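Local coordinates for glycerophosphodiester phosphodiesterase (Parabacteroides distasonis, PDB 3NO3), which is a TIM-barrel protein of the glycerophosphoryl diester phosphodiesterase family and holds a magnesium ion at the C-terminal end of its barrel strands, at residues I8-Y13 / G37-V42; R99-L104 / D134-N139. All coordinates share one frame; numbering follows the deposited sequence.

Interaction 1. Residues I8-Y13 / G37-V42. With MG (magnesium ion), chain B; GOL (glycerol), chain D.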
loop_
_atom_site.group_PDB
_atom_site.type_symbol
_atom_site.label_atom_id
_atom_site.label_comp_id
_atom_site.label_asym_id
_atom_site.label_seq_id
_atom_site.Cartn_x
_atom_site.Cartn_y
_atom_site.Cartn_z
ATOM N N ILE A 8 -6.389 6.758 -0.801
ATOM C CA ILE A 8 -5.136 6.109 -1.189
ATOM C C ILE A 8 -5.193 5.730 -2.679
ATOM O O ILE A 8 -6.065 4.960 -3.107
ATOM C CB ILE A 8 -4.852 4.873 -0.317
ATOM C CG1 ILE A 8 -4.523 5.331 1.096
ATOM C CG2 ILE A 8 -3.700 4.018 -0.893
ATOM C CD1 ILE A 8 -4.613 4.264 2.159
ATOM N N ALA A 9 -4.262 6.291 -3.459
ATOM C CA ALA A 9 -4.074 5.964 -4.860
ATOM C C ALA A 9 -3.346 4.639 -4.993
ATOM O O ALA A 9 -2.108 4.569 -4.818
ATOM C CB ALA A 9 -3.288 7.079 -5.575
ATOM N N HIS A 10 -4.117 3.593 -5.304
ATOM C CA HIS A 10 -3.626 2.235 -5.512
ATOM C C HIS A 10 -2.625 2.233 -6.679
ATOM O O HIS A 10 -3.002 2.641 -7.793
ATOM C CB HIS A 10 -4.816 1.331 -5.911
ATOM C CG HIS A 10 -4.482 -0.134 -5.967
ATOM N ND1 HIS A 10 -4.748 -0.929 -7.067
ATOM C CD2 HIS A 10 -3.998 -0.962 -5.005
ATOM C CE1 HIS A 10 -4.419 -2.178 -6.779
ATOM N NE2 HIS A 10 -3.928 -2.218 -5.550
ATOM N N ARG A 11 -1.388 1.785 -6.416
ATOM C CA ARG A 11 -0.265 1.777 -7.411
ATOM C C ARG A 11 0.105 3.190 -7.901
ATOM O O ARG A 11 0.640 3.349 -8.991
ATOM C CB ARG A 11 -0.552 0.824 -8.583
ATOM C CG ARG A 11 -0.852 -0.602 -8.080
ATOM C CD ARG A 11 -1.235 -1.594 -9.127
ATOM N NE ARG A 11 -1.731 -2.816 -8.487
ATOM C CZ ARG A 11 -2.191 -3.900 -9.140
ATOM N NH1 ARG A 11 -2.188 -3.987 -10.462
ATOM N NH2 ARG A 11 -2.619 -4.926 -8.454
ATOM N N GLY A 12 -0.210 4.194 -7.090
ATOM C CA GLY A 12 -0.136 5.594 -7.466
ATOM C C GLY A 12 -1.245 5.997 -8.388
ATOM O O GLY A 12 -2.110 5.190 -8.738
ATOM N N TYR A 13 -1.240 7.264 -8.794
ATOM C CA TYR A 13 -2.271 7.693 -9.726
ATOM C C TYR A 13 -1.808 7.313 -11.124
ATOM O O TYR A 13 -1.099 8.067 -11.786
ATOM C CB TYR A 13 -2.601 9.178 -9.625
ATOM C CG TYR A 13 -3.814 9.668 -10.411
ATOM C CD1 TYR A 13 -4.794 8.807 -10.931
ATOM C CD2 TYR A 13 -4.018 11.030 -10.581
ATOM C CE1 TYR A 13 -5.896 9.281 -11.601
ATOM C CE2 TYR A 13 -5.143 11.514 -11.250
ATOM C CZ TYR A 13 -6.080 10.627 -11.754
ATOM O OH TYR A 13 -7.194 11.099 -12.404
ATOM N N GLY A 37 -2.524 9.179 0.481
ATOM C CA GLY A 37 -1.441 8.259 0.251
ATOM C C GLY A 37 -1.307 7.717 -1.132
ATOM O O GLY A 37 -2.236 7.780 -1.951
ATOM N N SER A 38 -0.103 7.211 -1.393
ATOM C CA SER A 38 0.240 6.526 -2.631
ATOM C C SER A 38 0.767 5.136 -2.276
ATOM O O SER A 38 1.759 5.005 -1.545
ATOM C CB SER A 38 1.285 7.309 -3.423
ATOM O OG SER A 38 1.229 6.969 -4.812
ATOM N N GLU A 39 0.092 4.109 -2.800
ATOM C CA GLU A 39 0.436 2.706 -2.559
ATOM C C GLU A 39 1.338 2.172 -3.670
ATOM O O GLU A 39 1.237 2.582 -4.850
ATOM C CB GLU A 39 -0.837 1.876 -2.416
ATOM C CG GLU A 39 -0.616 0.426 -2.009
ATOM C CD GLU A 39 -0.628 -0.586 -3.143
ATOM O OE1 GLU A 39 -0.711 -0.252 -4.357
ATOM O OE2 GLU A 39 -0.646 -1.811 -2.808
ATOM N N PHE A 40 2.242 1.288 -3.261
ATOM C CA PHE A 40 3.157 0.649 -4.183
ATOM C C PHE A 40 3.596 -0.725 -3.664
ATOM O O PHE A 40 3.562 -0.967 -2.454
ATOM C CB PHE A 40 4.337 1.612 -4.483
ATOM C CG PHE A 40 5.076 2.037 -3.273
ATOM C CD1 PHE A 40 6.150 1.297 -2.808
ATOM C CD2 PHE A 40 4.699 3.173 -2.565
ATOM C CE1 PHE A 40 6.819 1.694 -1.667
ATOM C CE2 PHE A 40 5.376 3.561 -1.430
ATOM C CZ PHE A 40 6.441 2.814 -0.985
ATOM N N ASP A 41 3.998 -1.606 -4.601
ATOM C CA ASP A 41 4.296 -2.990 -4.310
ATOM C C ASP A 41 5.790 -3.276 -4.413
ATOM O O ASP A 41 6.438 -2.873 -5.377
ATOM C CB ASP A 41 3.539 -3.873 -5.277
ATOM C CG ASP A 41 2.084 -3.561 -5.297
ATOM O OD1 ASP A 41 1.445 -3.730 -4.237
ATOM O OD2 ASP A 41 1.523 -3.181 -6.350
ATOM N N VAL A 42 6.333 -3.971 -3.424
ATOM C CA VAL A 42 7.790 -4.152 -3.307
ATOM C C VAL A 42 8.178 -5.643 -3.266
ATOM O O VAL A 42 7.577 -6.409 -2.524
ATOM C CB VAL A 42 8.311 -3.427 -2.088
ATOM C CG1 VAL A 42 9.892 -3.583 -1.971
ATOM C CG2 VAL A 42 7.875 -1.930 -2.121
HETATM MG MG MG B . -0.588 -3.669 -3.801
HETATM C C1 GOL D . -4.049 -5.418 -2.674
HETATM O O1 GOL D . -4.167 -6.035 -3.916
HETATM C C2 GOL D . -3.824 -3.939 -2.846
HETATM O O2 GOL D . -2.723 -3.717 -3.688
HETATM C C3 GOL D . -3.661 -3.282 -1.486
HETATM O O3 GOL D . -3.205 -1.942 -1.486
HETATM O O HOH W 1 -0.883 -2.591 -5.643
HETATM O O HOH W 2 -0.854 -5.422 -5.001
#

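Interaction 2. Residues R99-L104 / D134-N139. With MG (magnesium ion), chain B.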
loop_
_atom_site.group_PDB
_atom_site.type_symbol
_atom_site.label_atom_id
_atom_site.label_comp_id
_atom_site.label_asym_id
_atom_site.label_seq_id
_atom_site.Cartn_x
_atom_site.Cartn_y
_atom_site.Cartn_z
ATOM N N ARG A 99 1.571 10.289 2.193
ATOM C CA ARG A 99 1.863 9.106 2.966
ATOM C C ARG A 99 2.242 7.971 2.009
ATOM O O ARG A 99 1.630 7.832 0.947
ATOM C CB ARG A 99 0.601 8.710 3.714
ATOM C CG ARG A 99 0.819 7.862 4.884
ATOM C CD ARG A 99 1.230 8.714 6.045
ATOM N NE ARG A 99 1.498 7.825 7.148
ATOM C CZ ARG A 99 2.027 8.184 8.296
ATOM N NH1 ARG A 99 2.314 9.476 8.563
ATOM N NH2 ARG A 99 2.202 7.232 9.216
ATOM N N LEU A 100 3.234 7.170 2.389
ATOM C CA LEU A 100 3.729 6.078 1.566
ATOM C C LEU A 100 3.129 4.776 2.073
ATOM O O LEU A 100 3.382 4.385 3.195
ATOM C CB LEU A 100 5.259 6.085 1.584
ATOM C CG LEU A 100 5.887 7.429 1.143
ATOM C CD1 LEU A 100 7.369 7.274 1.111
ATOM C CD2 LEU A 100 5.353 7.870 -0.283
ATOM N N ILE A 101 2.280 4.143 1.257
ATOM C CA ILE A 101 1.594 2.915 1.618
ATOM C C ILE A 101 2.350 1.761 0.939
ATOM O O ILE A 101 2.175 1.493 -0.224
ATOM C CB ILE A 101 0.085 2.933 1.244
ATOM C CG1 ILE A 101 -0.615 4.211 1.753
ATOM C CG2 ILE A 101 -0.588 1.702 1.800
ATOM C CD1 ILE A 101 -0.519 4.491 3.262
ATOM N N PHE A 102 3.224 1.106 1.701
ATOM C CA PHE A 102 4.278 0.232 1.208
ATOM C C PHE A 102 3.735 -1.172 1.344
ATOM O O PHE A 102 3.642 -1.671 2.462
ATOM C CB PHE A 102 5.488 0.476 2.136
ATOM C CG PHE A 102 6.792 -0.239 1.798
ATOM C CD1 PHE A 102 6.914 -1.636 1.685
ATOM C CD2 PHE A 102 7.960 0.508 1.734
ATOM C CE1 PHE A 102 8.133 -2.231 1.463
ATOM C CE2 PHE A 102 9.180 -0.083 1.499
ATOM C CZ PHE A 102 9.273 -1.437 1.354
ATOM N N GLU A 103 3.351 -1.793 0.230
ATOM C CA GLU A 103 3.003 -3.206 0.230
ATOM C C GLU A 103 4.255 -4.065 0.019
ATOM O O GLU A 103 4.847 -4.031 -1.068
ATOM C CB GLU A 103 1.932 -3.570 -0.803
ATOM C CG GLU A 103 1.582 -5.055 -0.677
ATOM C CD GLU A 103 0.457 -5.554 -1.581
ATOM O OE1 GLU A 103 -0.329 -4.756 -2.144
ATOM O OE2 GLU A 103 0.327 -6.784 -1.666
ATOM N N LEU A 104 4.644 -4.853 1.015
ATOM C CA LEU A 104 5.679 -5.880 0.756
ATOM C C LEU A 104 4.962 -7.117 0.187
ATOM O O LEU A 104 4.079 -7.707 0.844
ATOM C CB LEU A 104 6.481 -6.259 1.996
ATOM C CG LEU A 104 7.711 -7.131 1.792
ATOM C CD1 LEU A 104 8.774 -6.438 0.826
ATOM C CD2 LEU A 104 8.323 -7.533 3.184
ATOM N N ASP A 134 3.805 3.616 5.961
ATOM C CA ASP A 134 2.907 2.626 6.565
ATOM C C ASP A 134 3.072 1.326 5.781
ATOM O O ASP A 134 3.217 1.355 4.564
ATOM C CB ASP A 134 1.444 3.082 6.443
ATOM C CG ASP A 134 1.146 4.397 7.138
ATOM O OD1 ASP A 134 1.989 4.976 7.888
ATOM O OD2 ASP A 134 0.006 4.853 6.925
ATOM N N TYR A 135 3.096 0.182 6.465
ATOM C CA TYR A 135 3.314 -1.104 5.818
ATOM C C TYR A 135 2.017 -1.909 5.733
ATOM O O TYR A 135 1.163 -1.888 6.671
ATOM C CB TYR A 135 4.358 -1.922 6.613
ATOM C CG TYR A 135 5.703 -1.257 6.709
ATOM C CD1 TYR A 135 6.539 -1.173 5.589
ATOM C CD2 TYR A 135 6.149 -0.713 7.903
ATOM C CE1 TYR A 135 7.791 -0.560 5.651
ATOM C CE2 TYR A 135 7.421 -0.050 7.980
ATOM C CZ TYR A 135 8.230 0.022 6.829
ATOM O OH TYR A 135 9.500 0.610 6.896
ATOM N N ILE A 136 1.870 -2.614 4.619
ATOM C CA ILE A 136 0.769 -3.549 4.406
ATOM C C ILE A 136 1.322 -4.819 3.768
ATOM O O ILE A 136 2.288 -4.741 3.018
ATOM C CB ILE A 136 -0.366 -2.924 3.561
ATOM C CG1 ILE A 136 0.063 -2.606 2.112
ATOM C CG2 ILE A 136 -0.897 -1.593 4.228
ATOM C CD1 ILE A 136 -1.097 -2.031 1.183
ATOM N N SER A 137 0.728 -5.987 4.019
ATOM C CA SER A 137 1.172 -7.217 3.336
ATOM C C SER A 137 0.103 -8.296 3.436
ATOM O O SER A 137 -0.600 -8.375 4.439
ATOM C CB SER A 137 2.487 -7.758 3.942
ATOM O OG SER A 137 3.021 -8.840 3.218
ATOM N N PHE A 138 -0.010 -9.131 2.413
ATOM C CA PHE A 138 -0.739 -10.390 2.552
ATOM C C PHE A 138 -0.048 -11.413 3.414
ATOM O O PHE A 138 -0.701 -12.375 3.830
ATOM C CB PHE A 138 -0.962 -11.054 1.173
ATOM C CG PHE A 138 -2.010 -10.339 0.331
ATOM C CD1 PHE A 138 -3.353 -10.657 0.464
ATOM C CD2 PHE A 138 -1.654 -9.354 -0.566
ATOM C CE1 PHE A 138 -4.324 -9.981 -0.292
ATOM C CE2 PHE A 138 -2.616 -8.704 -1.344
ATOM C CZ PHE A 138 -3.939 -9.019 -1.194
ATOM N N ASN A 139 1.271 -11.273 3.600
ATOM C CA ASN A 139 2.059 -12.281 4.271
ATOM C C ASN A 139 2.186 -12.019 5.746
ATOM O O ASN A 139 2.719 -10.970 6.159
ATOM C CB ASN A 139 3.478 -12.344 3.662
ATOM C CG ASN A 139 4.251 -13.537 4.171
ATOM O OD1 ASN A 139 4.927 -13.463 5.211
ATOM N ND2 ASN A 139 4.107 -14.677 3.475
HETATM MG MG MG B . -0.588 -3.669 -3.801
HETATM O O HOH W 3 1.512 -8.476 0.026
HETATM O O HOH W 1 -0.883 -2.591 -5.643
HETATM O O HOH W 2 -0.854 -5.422 -5.001
#

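Interaction 1. Residues I8-Y13 / G37-V42
The magnesium site at the mouth of the barrel is built in part where Glu-39 and Asp-41 of residues 37-42 face His-10 and Arg-11 of residues 8-13. Glu-39 OE2 and Asp-41 OD1 each bind the ion, the former at 2.1 Å, and two waters and O2 of a glycerol, probably from the crystallisation liquor, are further ligands. The carboxylate of Glu-39 divides its work: while OE2 holds the metal, OE1 accepts the backbone N-H of Arg-11 at 3.0 Å through its anti lone pair. With the chain bent at chi2 (-98°), the carboxylate lies beside the imidazole of His-10, the two planes only 20° apart. His-10 NE2 donates to glycerol O2 at 2.7 Å, so the oxygen that binds the ion also accepts from the imidazole, and ND1 is hydrogen-bonded to Asp-224. Arg-11 CG covers one face of that ring.

Below the site runs the first parallel pair of the barrel, strands 6-9 and 37-44, joined through helix 24-32 as a beta-alpha-beta crossover. Ala-9 N binds Gly-37 O at 2.9 Å, and Glu-39 N returns to Ala-9 O at 3.0 Å. A type II turn from Ala-9 to Gly-12 then ends the pairing; its Gly-12 N also reaches Ala-9 O, from the face opposite to that used by Glu-39 N. Gly-12 CA rests 3.3 Å from Ser-38 OG on the side of the sheet facing helix 24-32.

The guanidinium of Arg-11, hydrogen-bonded to Gln-21, has a long salt bridge to Asp-41 OD2, with NE 3.9 Å away and the oxygen well out of its plane. A metal-bound water closes this gap, accepting from Arg-11 NE and donating to Glu-39 OE1 and Asp-41 OD2, the latter also held by Asn-22.

Interaction 2. Residues R99-L104 / D134-N139
Glu-103 meets Ile-136 and Phe-138 across the pair of strands, and its OE1 binds the magnesium ion at 2.0 Å. The side chain is fully stretched, CG anti to the backbone N (chi1 -177°) and the chain extended beyond it, which brings OE1 to the ion. Ile-136 crosses it at about a right angle, with CG1 packed 3.6 Å from Glu-103 CB; CD1 of the same isoleucine lies against Ile-101 CG2. The second oxygen, OE2, sits at the edge of the Phe-138 ring, near its plane and 3.4 Å from CD2. A water donates to OE2 and to Leu-104 O and accepts from Phe-138 N, tying the carboxylate to the ends of both strands.

Behind this shell lies the parallel pairing of strands 99-104 and 133-137, successive strands of the barrel linked through helix 110-126. Its backbone bonds alternate from Leu-100 O to Leu-104 N, and Ser-137 OG extends them by donating to Leu-104 O at 2.8 Å. The same hydroxyl accepts from Asn-139 N in an ST turn, just where Asn-139 caps helix 140-149. On the side of the sheet toward the helices, Tyr-135 turns its edge to one face of Phe-102 in a T-shaped stack, centroids 5.3 Å apart and planes at 68°.

Farthest from the metal, Arg-99 grips Asp-134 side-on. A bend at chi2 (81°) brings the guanidinium round so that NE and NH2 both donate to OD1, NE also making a weak bond to OD2; NH2, 2.6 Å from OD1, meets the syn lone pair of that oxygen, whereas NE comes from above the carboxylate plane. With two donors converging on one oxygen, the negative charge of Asp-134 is probably well balanced, whereas the two oxygens of Glu-103 have separate partners, the cation at OE1 and a donating water at OE2.

Interactions 1 and 2 are two parallel pairs of one barrel wall, their centres about 9 Å apart, separated by the pairing of their inner strands 37-44 and 99-104. Probable hydrogen bonds join these, Glu-103 N to Phe-40 O and Val-42 N to Glu-103 O, both 2.8 Å, which sets Glu-103 beside the two acidic residues of interaction 1. Glu-39 CG also packs 3.5 Å from Ile-101 O. Around the shared magnesium ion, interaction 1 supplies Glu-39 and Asp-41 and interaction 2 adds Glu-103; two waters and the glycerol oxygen complete six ligands. On the opposite side of the sheet, Phe-40 meets Phe-102, linking the two pairs beneath the helices.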